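Local coordinates for protein antigen TpF1 (Treponema pallidum, PDB 2FJC) that binds iron as a mini-ferritin of the Dps family, probably oxidising and storing it within a shell of twelve identical subunits, at residues H21-G26 with A81-L86; V27-L32 with S57-F62; H33-H38 with K95-V100; R105-F110 with K145-L150. One frame throughout, in Å; residues are numbered along the deposited sequence.

How the interactions relate
Interactions 1, 2 and 3 follow one another along the same long helix, 8-38, while interaction 4 joins the other pair of bundle helices, 99-127 and 130-154. Interaction 2, against helix 44-71, is nested in the loop that interaction 1 closes with the short helix 80-86, and their centres lie about 11 Å apart. Interaction 3 crosses both along the chain, catching the strand that leads into helix 99-127. Interaction 4 comes last, about 13 Å from interaction 2 and about 15 Å from interaction 3 between centres, joined to them by the Lys-31 to Asp-109 salt bridge and by Tyr-35 on Val-106. Helix 8-38 thus contacts both the bundle core and a second subunit.

Interaction 1 (H21-G26 with A81-L86)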
# COMPACT_ATOMS: atom_id res chain seq x y z
N HIS B 21 2.32 -2.52 -37.13
CA HIS B 21 1.77 -1.97 -35.89
C HIS B 21 2.88 -1.41 -35.01
O HIS B 21 2.75 -0.32 -34.46
CB HIS B 21 1.01 -3.04 -35.11
CG HIS B 21 -0.16 -3.60 -35.84
ND1 HIS B 21 -0.87 -2.87 -36.77
CD2 HIS B 21 -0.79 -4.79 -35.74
CE1 HIS B 21 -1.89 -3.59 -37.21
NE2 HIS B 21 -1.86 -4.76 -36.60
N VAL B 22 3.97 -2.16 -34.89
CA VAL B 22 5.10 -1.72 -34.09
C VAL B 22 5.60 -0.38 -34.62
O VAL B 22 5.84 0.55 -33.85
CB VAL B 22 6.24 -2.75 -34.12
CG1 VAL B 22 7.47 -2.18 -33.46
CG2 VAL B 22 5.80 -4.02 -33.42
N ALA B 23 5.76 -0.30 -35.93
CA ALA B 23 6.23 0.91 -36.56
C ALA B 23 5.27 2.08 -36.31
O ALA B 23 5.71 3.17 -35.94
CB ALA B 23 6.39 0.68 -38.06
N ASP B 24 3.98 1.86 -36.49
CA ASP B 24 3.00 2.91 -36.28
C ASP B 24 2.95 3.34 -34.83
O ASP B 24 2.88 4.53 -34.54
CB ASP B 24 1.60 2.46 -36.74
CG ASP B 24 1.47 2.38 -38.26
OD1 ASP B 24 2.27 3.02 -38.98
OD2 ASP B 24 0.55 1.69 -38.75
N LEU B 25 3.00 2.38 -33.91
CA LEU B 25 2.98 2.67 -32.49
C LEU B 25 4.22 3.48 -32.13
O LEU B 25 4.14 4.45 -31.38
CB LEU B 25 2.96 1.37 -31.66
CG LEU B 25 1.62 0.84 -31.12
CD1 LEU B 25 0.44 1.60 -31.68
CD2 LEU B 25 1.52 -0.63 -31.44
N GLY B 26 5.36 3.07 -32.68
CA GLY B 26 6.60 3.77 -32.41
C GLY B 26 6.50 5.23 -32.82
O GLY B 26 6.86 6.13 -32.07
N ALA B 81 14.68 4.31 -38.36
CA ALA B 81 14.79 4.21 -39.81
C ALA B 81 13.74 3.22 -40.34
O ALA B 81 13.02 3.53 -41.28
CB ALA B 81 16.20 3.75 -40.21
N GLU B 82 13.65 2.05 -39.72
CA GLU B 82 12.67 1.05 -40.14
C GLU B 82 11.25 1.54 -39.90
O GLU B 82 10.38 1.34 -40.73
CB GLU B 82 12.87 -0.27 -39.38
CG GLU B 82 14.24 -0.88 -39.52
CD GLU B 82 14.40 -2.11 -38.66
OE1 GLU B 82 13.91 -3.19 -39.05
OE2 GLU B 82 15.01 -1.99 -37.57
N TYR B 83 11.02 2.17 -38.75
CA TYR B 83 9.69 2.67 -38.43
C TYR B 83 9.21 3.68 -39.46
O TYR B 83 8.08 3.61 -39.93
CB TYR B 83 9.66 3.28 -37.03
CG TYR B 83 9.95 2.29 -35.93
CD1 TYR B 83 9.70 0.92 -36.10
CD2 TYR B 83 10.47 2.71 -34.71
CE1 TYR B 83 9.96 0.01 -35.09
CE2 TYR B 83 10.74 1.80 -33.69
CZ TYR B 83 10.49 0.45 -33.89
OH TYR B 83 10.77 -0.44 -32.88
N LEU B 84 10.08 4.63 -39.81
CA LEU B 84 9.71 5.64 -40.79
C LEU B 84 9.43 4.99 -42.14
O LEU B 84 8.63 5.49 -42.92
CB LEU B 84 10.81 6.68 -40.94
CG LEU B 84 10.95 7.64 -39.75
CD1 LEU B 84 12.05 8.64 -40.01
CD2 LEU B 84 9.62 8.35 -39.52
N ALA B 85 10.09 3.86 -42.40
CA ALA B 85 9.89 3.15 -43.65
C ALA B 85 8.60 2.32 -43.68
O ALA B 85 8.01 2.12 -44.74
CB ALA B 85 11.09 2.25 -43.93
N LEU B 86 8.17 1.84 -42.52
CA LEU B 86 6.98 1.00 -42.45
C LEU B 86 5.71 1.72 -42.02
O LEU B 86 4.60 1.32 -42.40
CB LEU B 86 7.22 -0.15 -41.47
CG LEU B 86 8.37 -1.11 -41.79
CD1 LEU B 86 8.70 -1.95 -40.56
CD2 LEU B 86 7.97 -1.98 -42.97
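Tyr-83 lies against one turn of helix 8-38 and makes most of the contact there. Its CD1 comes 3.5 Å from CA of Ala-23, while CE1 touches CG1 of Val-22 at 3.7 Å. The carbonyl oxygen of Val-22 sits over one face of the ring. A turn further on, CB of Leu-86 meets CB of Ala-23 at 3.6 Å, so the small alanine lies between two larger residues where the segment axes approach to 8.2 Å at 104°. Val-22 turns its CG1 anti to the backbone N (chi1 171°), which brings this branch to the ring. Gly-26 has no side chain, which suits a spot so close to a broad ring.

Further out, the phenol oxygen of Tyr-83 is hydrogen-bonded to the carbonyl of Pro-77. Just after the short helix, OD1 of Asp-24 accepts a hydrogen bond from Gly-88 N and is hydrogen-bonded to Ser-87 OG. Tyr-83 also packs on Ile-30 of the second subunit. The short helix 80-86, laid across the bundle within the connection between the second and third long helices, is the characteristic addition of the Dps family to the ferritin-like four-helix bundle.

Interaction 2 (V27-L32 with S57-F62)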
# COMPACT_ATOMS: atom_id res chain seq x y z
N VAL B 27 5.98 5.45 -34.03
CA VAL B 27 5.82 6.80 -34.54
C VAL B 27 4.82 7.60 -33.70
O VAL B 27 5.05 8.76 -33.38
CB VAL B 27 5.36 6.77 -36.02
CG1 VAL B 27 4.98 8.16 -36.48
CG2 VAL B 27 6.48 6.23 -36.91
N LEU B 28 3.71 6.96 -33.33
CA LEU B 28 2.69 7.62 -32.53
C LEU B 28 3.24 8.03 -31.17
O LEU B 28 2.90 9.08 -30.64
CB LEU B 28 1.51 6.69 -32.31
CG LEU B 28 0.12 7.29 -32.44
CD1 LEU B 28 -0.84 6.38 -31.72
CD2 LEU B 28 0.08 8.70 -31.87
N TYR B 29 4.08 7.16 -30.61
CA TYR B 29 4.68 7.40 -29.31
C TYR B 29 5.36 8.75 -29.26
O TYR B 29 5.17 9.53 -28.33
CB TYR B 29 5.70 6.31 -29.00
CG TYR B 29 6.36 6.47 -27.65
CD1 TYR B 29 5.64 6.30 -26.47
CD2 TYR B 29 7.72 6.78 -27.56
CE1 TYR B 29 6.26 6.43 -25.22
CE2 TYR B 29 8.35 6.92 -26.32
CZ TYR B 29 7.61 6.75 -25.15
OH TYR B 29 8.23 6.89 -23.93
N ILE B 30 6.17 9.03 -30.27
CA ILE B 30 6.88 10.29 -30.32
C ILE B 30 5.96 11.44 -30.72
O ILE B 30 6.12 12.56 -30.24
CB ILE B 30 8.08 10.16 -31.25
CG1 ILE B 30 9.13 9.30 -30.54
CG2 ILE B 30 8.65 11.54 -31.61
CD1 ILE B 30 10.33 9.00 -31.39
N LYS B 31 4.99 11.15 -31.58
CA LYS B 31 4.06 12.16 -32.02
C LYS B 31 3.28 12.66 -30.81
O LYS B 31 3.02 13.86 -30.68
CB LYS B 31 3.11 11.56 -33.06
CG LYS B 31 2.28 12.55 -33.84
CD LYS B 31 1.62 11.85 -35.04
CE LYS B 31 0.73 12.80 -35.82
NZ LYS B 31 0.08 12.13 -36.97
N LEU B 32 2.90 11.75 -29.93
CA LEU B 32 2.15 12.11 -28.74
C LEU B 32 2.98 13.00 -27.83
O LEU B 32 2.45 13.86 -27.13
CB LEU B 32 1.69 10.85 -28.00
CG LEU B 32 0.56 10.09 -28.68
CD1 LEU B 32 0.37 8.73 -28.02
CD2 LEU B 32 -0.71 10.92 -28.62
N SER B 57 0.30 4.22 -22.71
CA SER B 57 -0.52 3.14 -23.21
C SER B 57 -0.02 2.67 -24.58
O SER B 57 0.02 1.48 -24.87
CB SER B 57 -1.97 3.60 -23.32
OG SER B 57 -2.74 2.64 -24.00
N VAL B 58 0.38 3.62 -25.41
CA VAL B 58 0.87 3.30 -26.73
C VAL B 58 2.16 2.49 -26.66
O VAL B 58 2.34 1.52 -27.41
CB VAL B 58 1.13 4.59 -27.56
CG1 VAL B 58 2.11 4.32 -28.69
CG2 VAL B 58 -0.19 5.12 -28.13
N THR B 59 3.06 2.88 -25.77
CA THR B 59 4.33 2.17 -25.67
C THR B 59 4.11 0.78 -25.08
O THR B 59 4.90 -0.13 -25.30
CB THR B 59 5.36 2.95 -24.84
OG1 THR B 59 6.68 2.65 -25.31
CG2 THR B 59 5.26 2.59 -23.37
N GLU B 60 3.02 0.63 -24.34
CA GLU B 60 2.68 -0.65 -23.75
C GLU B 60 2.28 -1.59 -24.89
O GLU B 60 2.76 -2.73 -24.98
CB GLU B 60 1.52 -0.48 -22.77
CG GLU B 60 1.13 -1.72 -21.98
CD GLU B 60 -0.11 -1.51 -21.12
OE1 GLU B 60 -1.23 -1.40 -21.70
OE2 GLU B 60 0.02 -1.43 -19.88
N ALA B 61 1.40 -1.11 -25.76
CA ALA B 61 0.95 -1.90 -26.91
C ALA B 61 2.15 -2.16 -27.82
O ALA B 61 2.30 -3.24 -28.39
CB ALA B 61 -0.13 -1.16 -27.66
N PHE B 62 3.00 -1.15 -27.94
CA PHE B 62 4.21 -1.21 -28.74
C PHE B 62 5.02 -2.44 -28.32
O PHE B 62 5.42 -3.27 -29.15
CB PHE B 62 5.04 0.06 -28.49
CG PHE B 62 6.39 0.08 -29.14
CD1 PHE B 62 6.52 0.27 -30.51
CD2 PHE B 62 7.54 -0.02 -28.37
CE1 PHE B 62 7.78 0.39 -31.11
CE2 PHE B 62 8.81 0.09 -28.94
CZ PHE B 62 8.93 0.30 -30.32
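In the antiparallel pairing of the first two bundle helices, Val-58 packs against the side chains of Leu-28 and Leu-32 and the backbone of Tyr-29, beside the carbonyl O of Leu-25. The segment axes approach to 9.2 Å and run at 166°. Each branch of the valine has its own neighbours. CG2 is flanked by two leucine methyls, CD1 of Leu-32 at 3.7 Å and CD1 of Leu-28 at 3.9 Å. CG1, anti to the backbone N, points instead to the Tyr-29 backbone, 4.0 Å from its N. A beta-branched residue suits this place because its two methyls spread without needing length, whereas the leucines reach inward from successive turns.

Such packing builds the ferritin-like four-helix bundle, and the same leucines continue it toward the third long helix: Leu-28 touches Phe-110, and Leu-32 touches Val-106. Toward the neighbouring subunit the character changes. Tyr-29 and Thr-59 of the same chain lie side by side, pointing the same way, with CE1 of the ring 3.6 Å from CB of Thr-59. OG1 of this Thr-59 stands over one face of the ring, 3.8 Å above the plane and displaced toward the rim. CG of Tyr-29 lies anti to the backbone N (chi1 -179°), with the ring beyond it lying beside the threonine. Both hydroxyls are satisfied across the subunit boundary: Tyr-29 OH is hydrogen-bonded to Thr-59 OG1 of the second subunit, and Thr-59 OG1 to Tyr-29 OH of that same subunit. The two Tyr-29 rings also meet there, their planes about 10° from parallel.

Interaction 3 (H33-H38 with K95-V100). With FE (Fe (III) ion), chain S.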
# COMPACT_ATOMS: atom_id res chain seq x y z
N HIS B 33 4.30 12.79 -27.81
CA HIS B 33 5.14 13.63 -26.98
C HIS B 33 5.12 15.03 -27.58
O HIS B 33 5.09 16.02 -26.85
CB HIS B 33 6.59 13.12 -26.94
CG HIS B 33 6.82 12.04 -25.93
ND1 HIS B 33 6.40 10.74 -26.11
CD2 HIS B 33 7.41 12.07 -24.71
CE1 HIS B 33 6.72 10.02 -25.05
NE2 HIS B 33 7.34 10.80 -24.19
N ASN B 34 5.13 15.10 -28.90
CA ASN B 34 5.09 16.38 -29.59
C ASN B 34 3.90 17.18 -29.06
O ASN B 34 4.07 18.31 -28.61
CB ASN B 34 4.96 16.16 -31.09
CG ASN B 34 5.22 17.42 -31.88
OD1 ASN B 34 4.70 18.48 -31.56
ND2 ASN B 34 6.03 17.31 -32.92
N TYR B 35 2.70 16.61 -29.11
CA TYR B 35 1.53 17.33 -28.62
C TYR B 35 1.64 17.58 -27.13
O TYR B 35 1.29 18.65 -26.64
CB TYR B 35 0.25 16.53 -28.90
CG TYR B 35 0.06 16.23 -30.37
CD1 TYR B 35 0.31 17.21 -31.33
CD2 TYR B 35 -0.35 14.97 -30.80
CE1 TYR B 35 0.15 16.94 -32.67
CE2 TYR B 35 -0.51 14.69 -32.14
CZ TYR B 35 -0.26 15.68 -33.08
OH TYR B 35 -0.40 15.40 -34.42
N HIS B 36 2.15 16.59 -26.42
CA HIS B 36 2.33 16.67 -24.98
C HIS B 36 3.14 17.92 -24.62
O HIS B 36 2.82 18.62 -23.66
CB HIS B 36 3.06 15.40 -24.50
CG HIS B 36 3.34 15.36 -23.03
ND1 HIS B 36 2.34 15.31 -22.07
CD2 HIS B 36 4.51 15.28 -22.35
CE1 HIS B 36 2.89 15.20 -20.87
NE2 HIS B 36 4.20 15.18 -21.01
N TRP B 37 4.17 18.19 -25.41
CA TRP B 37 5.03 19.33 -25.18
C TRP B 37 4.58 20.67 -25.75
O TRP B 37 4.76 21.71 -25.12
CB TRP B 37 6.42 19.07 -25.75
CG TRP B 37 7.12 17.91 -25.17
CD1 TRP B 37 7.10 17.51 -23.87
CD2 TRP B 37 8.01 17.02 -25.85
NE1 TRP B 37 7.92 16.42 -23.70
CE2 TRP B 37 8.49 16.10 -24.90
CE3 TRP B 37 8.44 16.91 -27.18
CZ2 TRP B 37 9.39 15.08 -25.23
CZ3 TRP B 37 9.33 15.90 -27.51
CH2 TRP B 37 9.80 15.00 -26.54
N HIS B 38 3.97 20.64 -26.93
CA HIS B 38 3.61 21.87 -27.59
C HIS B 38 2.19 22.38 -27.61
O HIS B 38 1.92 23.41 -28.22
CB HIS B 38 4.17 21.81 -29.01
CG HIS B 38 5.62 21.45 -29.05
ND1 HIS B 38 6.09 20.35 -29.74
CD2 HIS B 38 6.69 22.02 -28.47
CE1 HIS B 38 7.40 20.26 -29.57
NE2 HIS B 38 7.79 21.27 -28.81
N LYS B 95 5.30 22.66 -34.31
CA LYS B 95 5.39 22.81 -32.86
C LYS B 95 4.35 23.87 -32.57
O LYS B 95 3.86 24.53 -33.49
CB LYS B 95 6.77 23.32 -32.44
CG LYS B 95 7.83 22.26 -32.22
CD LYS B 95 8.19 21.55 -33.50
CE LYS B 95 9.41 20.67 -33.30
NZ LYS B 95 9.84 20.05 -34.58
N GLU B 96 4.02 24.06 -31.29
CA GLU B 96 3.01 25.04 -30.94
C GLU B 96 1.72 24.68 -31.67
O GLU B 96 1.55 24.99 -32.85
CB GLU B 96 3.46 26.44 -31.35
CG GLU B 96 2.44 27.51 -31.03
CD GLU B 96 2.97 28.91 -31.31
OE1 GLU B 96 3.98 29.29 -30.68
OE2 GLU B 96 2.37 29.61 -32.15
N ILE B 97 0.82 24.00 -30.98
CA ILE B 97 -0.42 23.59 -31.59
C ILE B 97 -1.59 23.73 -30.62
O ILE B 97 -1.44 23.59 -29.41
CB ILE B 97 -0.32 22.13 -32.07
CG1 ILE B 97 -1.64 21.69 -32.70
CG2 ILE B 97 0.05 21.22 -30.90
CD1 ILE B 97 -1.59 20.30 -33.33
N THR B 98 -2.74 24.01 -31.19
CA THR B 98 -3.98 24.17 -30.46
C THR B 98 -4.38 22.85 -29.80
O THR B 98 -4.06 21.78 -30.32
CB THR B 98 -5.06 24.63 -31.46
OG1 THR B 98 -5.25 26.04 -31.34
CG2 THR B 98 -6.34 23.90 -31.25
N ILE B 99 -5.07 22.92 -28.67
CA ILE B 99 -5.51 21.71 -27.99
C ILE B 99 -6.51 20.91 -28.83
O ILE B 99 -6.35 19.71 -29.00
CB ILE B 99 -6.13 22.05 -26.62
CG1 ILE B 99 -5.00 22.38 -25.62
CG2 ILE B 99 -6.98 20.88 -26.12
CD1 ILE B 99 -5.47 22.73 -24.22
N VAL B 100 -7.53 21.57 -29.36
CA VAL B 100 -8.51 20.85 -30.16
C VAL B 100 -7.86 20.29 -31.42
O VAL B 100 -8.22 19.22 -31.89
CB VAL B 100 -9.72 21.73 -30.57
CG1 VAL B 100 -10.42 22.27 -29.33
CG2 VAL B 100 -9.26 22.86 -31.45
FE FE S . 6.36 15.27 -19.83
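At the C-terminal end of helix 8-38, two residues beyond the iron ligand His-36, His-38 is clasped by residues 95-97, which lead into helix 99-127. His-36 binds the ferric ion through NE2 at 2.5 Å, and Asp-63 and Glu-67 of the second subunit complete the protein ligands. An Fe(III) ion is thus bound here by ligands of two chains, consistent with a Dps ferroxidase centre assembled at the subunit interface.

In the clasp itself, Ile-97 N donates to His-38 O over 3.0 Å, nearly straight at 164°, with the donor above the carbonyl plane. CA of Glu-96 adds a C-H...O contact to that oxygen. CG of Lys-95 makes a CH-pi contact over one face of the imidazole, 3.5 Å from the ring centroid, while CB of Trp-37 covers the opposite face. At the edge, ND1 donates to OD1 of Asn-34 at 3.0 Å and 170°, the oxygen lying almost in the ring plane. Lysine suits its place by using its aliphatic part on the ring; the chain then bends at chi2 (66°), and NZ makes a salt bridge with Glu-82 of the second subunit. Beyond the histidine, Ile-97 CD1 packs on CE1 of Tyr-35 at 3.8 Å, and the phenol hydroxyl is hydrogen-bonded to Glu-92.

The His-38 ring is therefore held over its faces by aliphatic carbon and fixed in rotation by its bond to Asn-34, while its carbonyl oxygen, at the helix end, finds its donor in the strand.

Interaction 4 (R105-F110 with K145-L150); sequences RVKRDF and KAIWML
The ring of Phe-110 is met obliquely along its CD2-CE2 side: CB of Ala-146 lies 3.8 Å from CE2, and CD1 of Leu-150 lies 3.8 Å from CD2. Tyr-54 of helix 44-71 meets the same ring edge-to-face. The phenylalanine's CG is anti to its carbonyl carbon (chi1 -82°) and its CA-CB bond points toward helix 130-154, where CB rests on CG1 of Ile-147 at 3.6 Å. Alanine suits position 146 because a single methyl accommodates the broad ring.

These residues join the last two long helices of the ferritin-like four-helix bundle, 99-127 and 130-154, whose segments run antiparallel at 148° with axes 9.6 Å apart. Leu-150 is the shared partner here. Its CD1 approaches CG2 of Val-106 at 3.3 Å, the two side chains crossing at about a right angle, and also lies 3.7 Å from CA of Lys-107. Lys-107 and Leu-150 slide past each other in opposite directions; the lysine, extended as far as CE, lays its methylenes on the leucine and brings CE to 3.8 Å from the carbonyl O of Ile-147. Its ammonium group forms a salt bridge with Glu-111, one turn along its own helix.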
# COMPACT_ATOMS: atom_id res chain seq x y z
N ARG B 105 -6.15 15.33 -34.12
CA ARG B 105 -5.14 14.55 -34.81
C ARG B 105 -4.88 13.20 -34.15
O ARG B 105 -4.74 12.19 -34.85
CB ARG B 105 -3.84 15.34 -34.96
CG ARG B 105 -4.01 16.55 -35.83
CD ARG B 105 -2.75 17.36 -35.99
NE ARG B 105 -3.08 18.68 -36.54
CZ ARG B 105 -2.20 19.66 -36.73
NH1 ARG B 105 -0.91 19.48 -36.43
NH2 ARG B 105 -2.61 20.83 -37.20
N VAL B 106 -4.83 13.14 -32.81
CA VAL B 106 -4.60 11.84 -32.19
C VAL B 106 -5.84 10.97 -32.41
O VAL B 106 -5.72 9.77 -32.60
CB VAL B 106 -4.26 11.93 -30.66
CG1 VAL B 106 -3.32 13.08 -30.41
CG2 VAL B 106 -5.50 12.03 -29.83
N LYS B 107 -7.02 11.58 -32.40
CA LYS B 107 -8.24 10.81 -32.62
C LYS B 107 -8.15 10.17 -34.01
O LYS B 107 -8.49 9.00 -34.19
CB LYS B 107 -9.47 11.72 -32.55
CG LYS B 107 -10.79 11.01 -32.84
CD LYS B 107 -11.98 11.92 -32.56
CE LYS B 107 -13.30 11.20 -32.73
NZ LYS B 107 -13.60 10.93 -34.15
N ARG B 108 -7.67 10.94 -34.97
CA ARG B 108 -7.53 10.47 -36.34
C ARG B 108 -6.54 9.30 -36.40
O ARG B 108 -6.80 8.29 -37.07
CB ARG B 108 -7.06 11.63 -37.22
CG ARG B 108 -7.41 11.53 -38.69
CD ARG B 108 -7.04 12.83 -39.44
NE ARG B 108 -7.67 13.99 -38.82
CZ ARG B 108 -7.14 15.21 -38.79
NH1 ARG B 108 -5.96 15.44 -39.36
NH2 ARG B 108 -7.78 16.21 -38.17
N ASP B 109 -5.41 9.44 -35.71
CA ASP B 109 -4.41 8.38 -35.70
C ASP B 109 -4.92 7.14 -34.96
O ASP B 109 -4.61 6.01 -35.34
CB ASP B 109 -3.10 8.87 -35.06
CG ASP B 109 -2.33 9.83 -35.96
OD1 ASP B 109 -2.53 9.79 -37.19
OD2 ASP B 109 -1.50 10.62 -35.44
N PHE B 110 -5.70 7.36 -33.91
CA PHE B 110 -6.25 6.25 -33.15
C PHE B 110 -7.22 5.48 -34.05
O PHE B 110 -7.24 4.26 -34.04
CB PHE B 110 -6.99 6.75 -31.91
CG PHE B 110 -6.08 7.05 -30.73
CD1 PHE B 110 -4.71 6.80 -30.80
CD2 PHE B 110 -6.61 7.55 -29.54
CE1 PHE B 110 -3.89 7.03 -29.70
CE2 PHE B 110 -5.80 7.78 -28.43
CZ PHE B 110 -4.44 7.52 -28.51
N LYS B 145 -12.34 3.05 -26.53
CA LYS B 145 -12.74 3.92 -25.44
C LYS B 145 -12.12 5.30 -25.62
O LYS B 145 -12.81 6.31 -25.44
CB LYS B 145 -12.32 3.32 -24.10
CG LYS B 145 -12.90 4.06 -22.90
CD LYS B 145 -12.61 3.33 -21.59
CE LYS B 145 -13.33 3.99 -20.40
NZ LYS B 145 -14.82 3.99 -20.58
N ALA B 146 -10.85 5.35 -26.00
CA ALA B 146 -10.17 6.64 -26.20
C ALA B 146 -10.77 7.42 -27.37
O ALA B 146 -10.96 8.63 -27.28
CB ALA B 146 -8.67 6.42 -26.42
N ILE B 147 -11.08 6.72 -28.46
CA ILE B 147 -11.66 7.35 -29.63
C ILE B 147 -13.02 7.96 -29.25
O ILE B 147 -13.34 9.09 -29.62
CB ILE B 147 -11.83 6.31 -30.77
CG1 ILE B 147 -10.45 5.93 -31.30
CG2 ILE B 147 -12.70 6.87 -31.89
CD1 ILE B 147 -10.47 4.79 -32.30
N TRP B 148 -13.81 7.20 -28.49
CA TRP B 148 -15.11 7.70 -28.06
C TRP B 148 -14.96 8.94 -27.17
O TRP B 148 -15.68 9.93 -27.35
CB TRP B 148 -15.87 6.62 -27.28
CG TRP B 148 -16.99 7.18 -26.48
CD1 TRP B 148 -18.09 7.82 -26.96
CD2 TRP B 148 -17.08 7.22 -25.05
NE1 TRP B 148 -18.87 8.26 -25.91
CE2 TRP B 148 -18.27 7.90 -24.73
CE3 TRP B 148 -16.28 6.74 -24.01
CZ2 TRP B 148 -18.68 8.12 -23.41
CZ3 TRP B 148 -16.68 6.95 -22.69
CH2 TRP B 148 -17.88 7.64 -22.41
N MET B 149 -14.04 8.90 -26.21
CA MET B 149 -13.86 10.03 -25.32
C MET B 149 -13.37 11.25 -26.09
O MET B 149 -13.86 12.35 -25.87
CB MET B 149 -12.91 9.69 -24.17
CG MET B 149 -13.57 8.83 -23.09
SD MET B 149 -12.72 8.83 -21.48
CE MET B 149 -11.97 7.17 -21.49
N LEU B 150 -12.42 11.06 -27.00
CA LEU B 150 -11.92 12.17 -27.77
C LEU B 150 -13.05 12.79 -28.59
O LEU B 150 -13.18 14.01 -28.69
CB LEU B 150 -10.79 11.71 -28.69
CG LEU B 150 -9.46 11.46 -28.00
CD1 LEU B 150 -8.47 10.83 -28.97
CD2 LEU B 150 -8.92 12.78 -27.46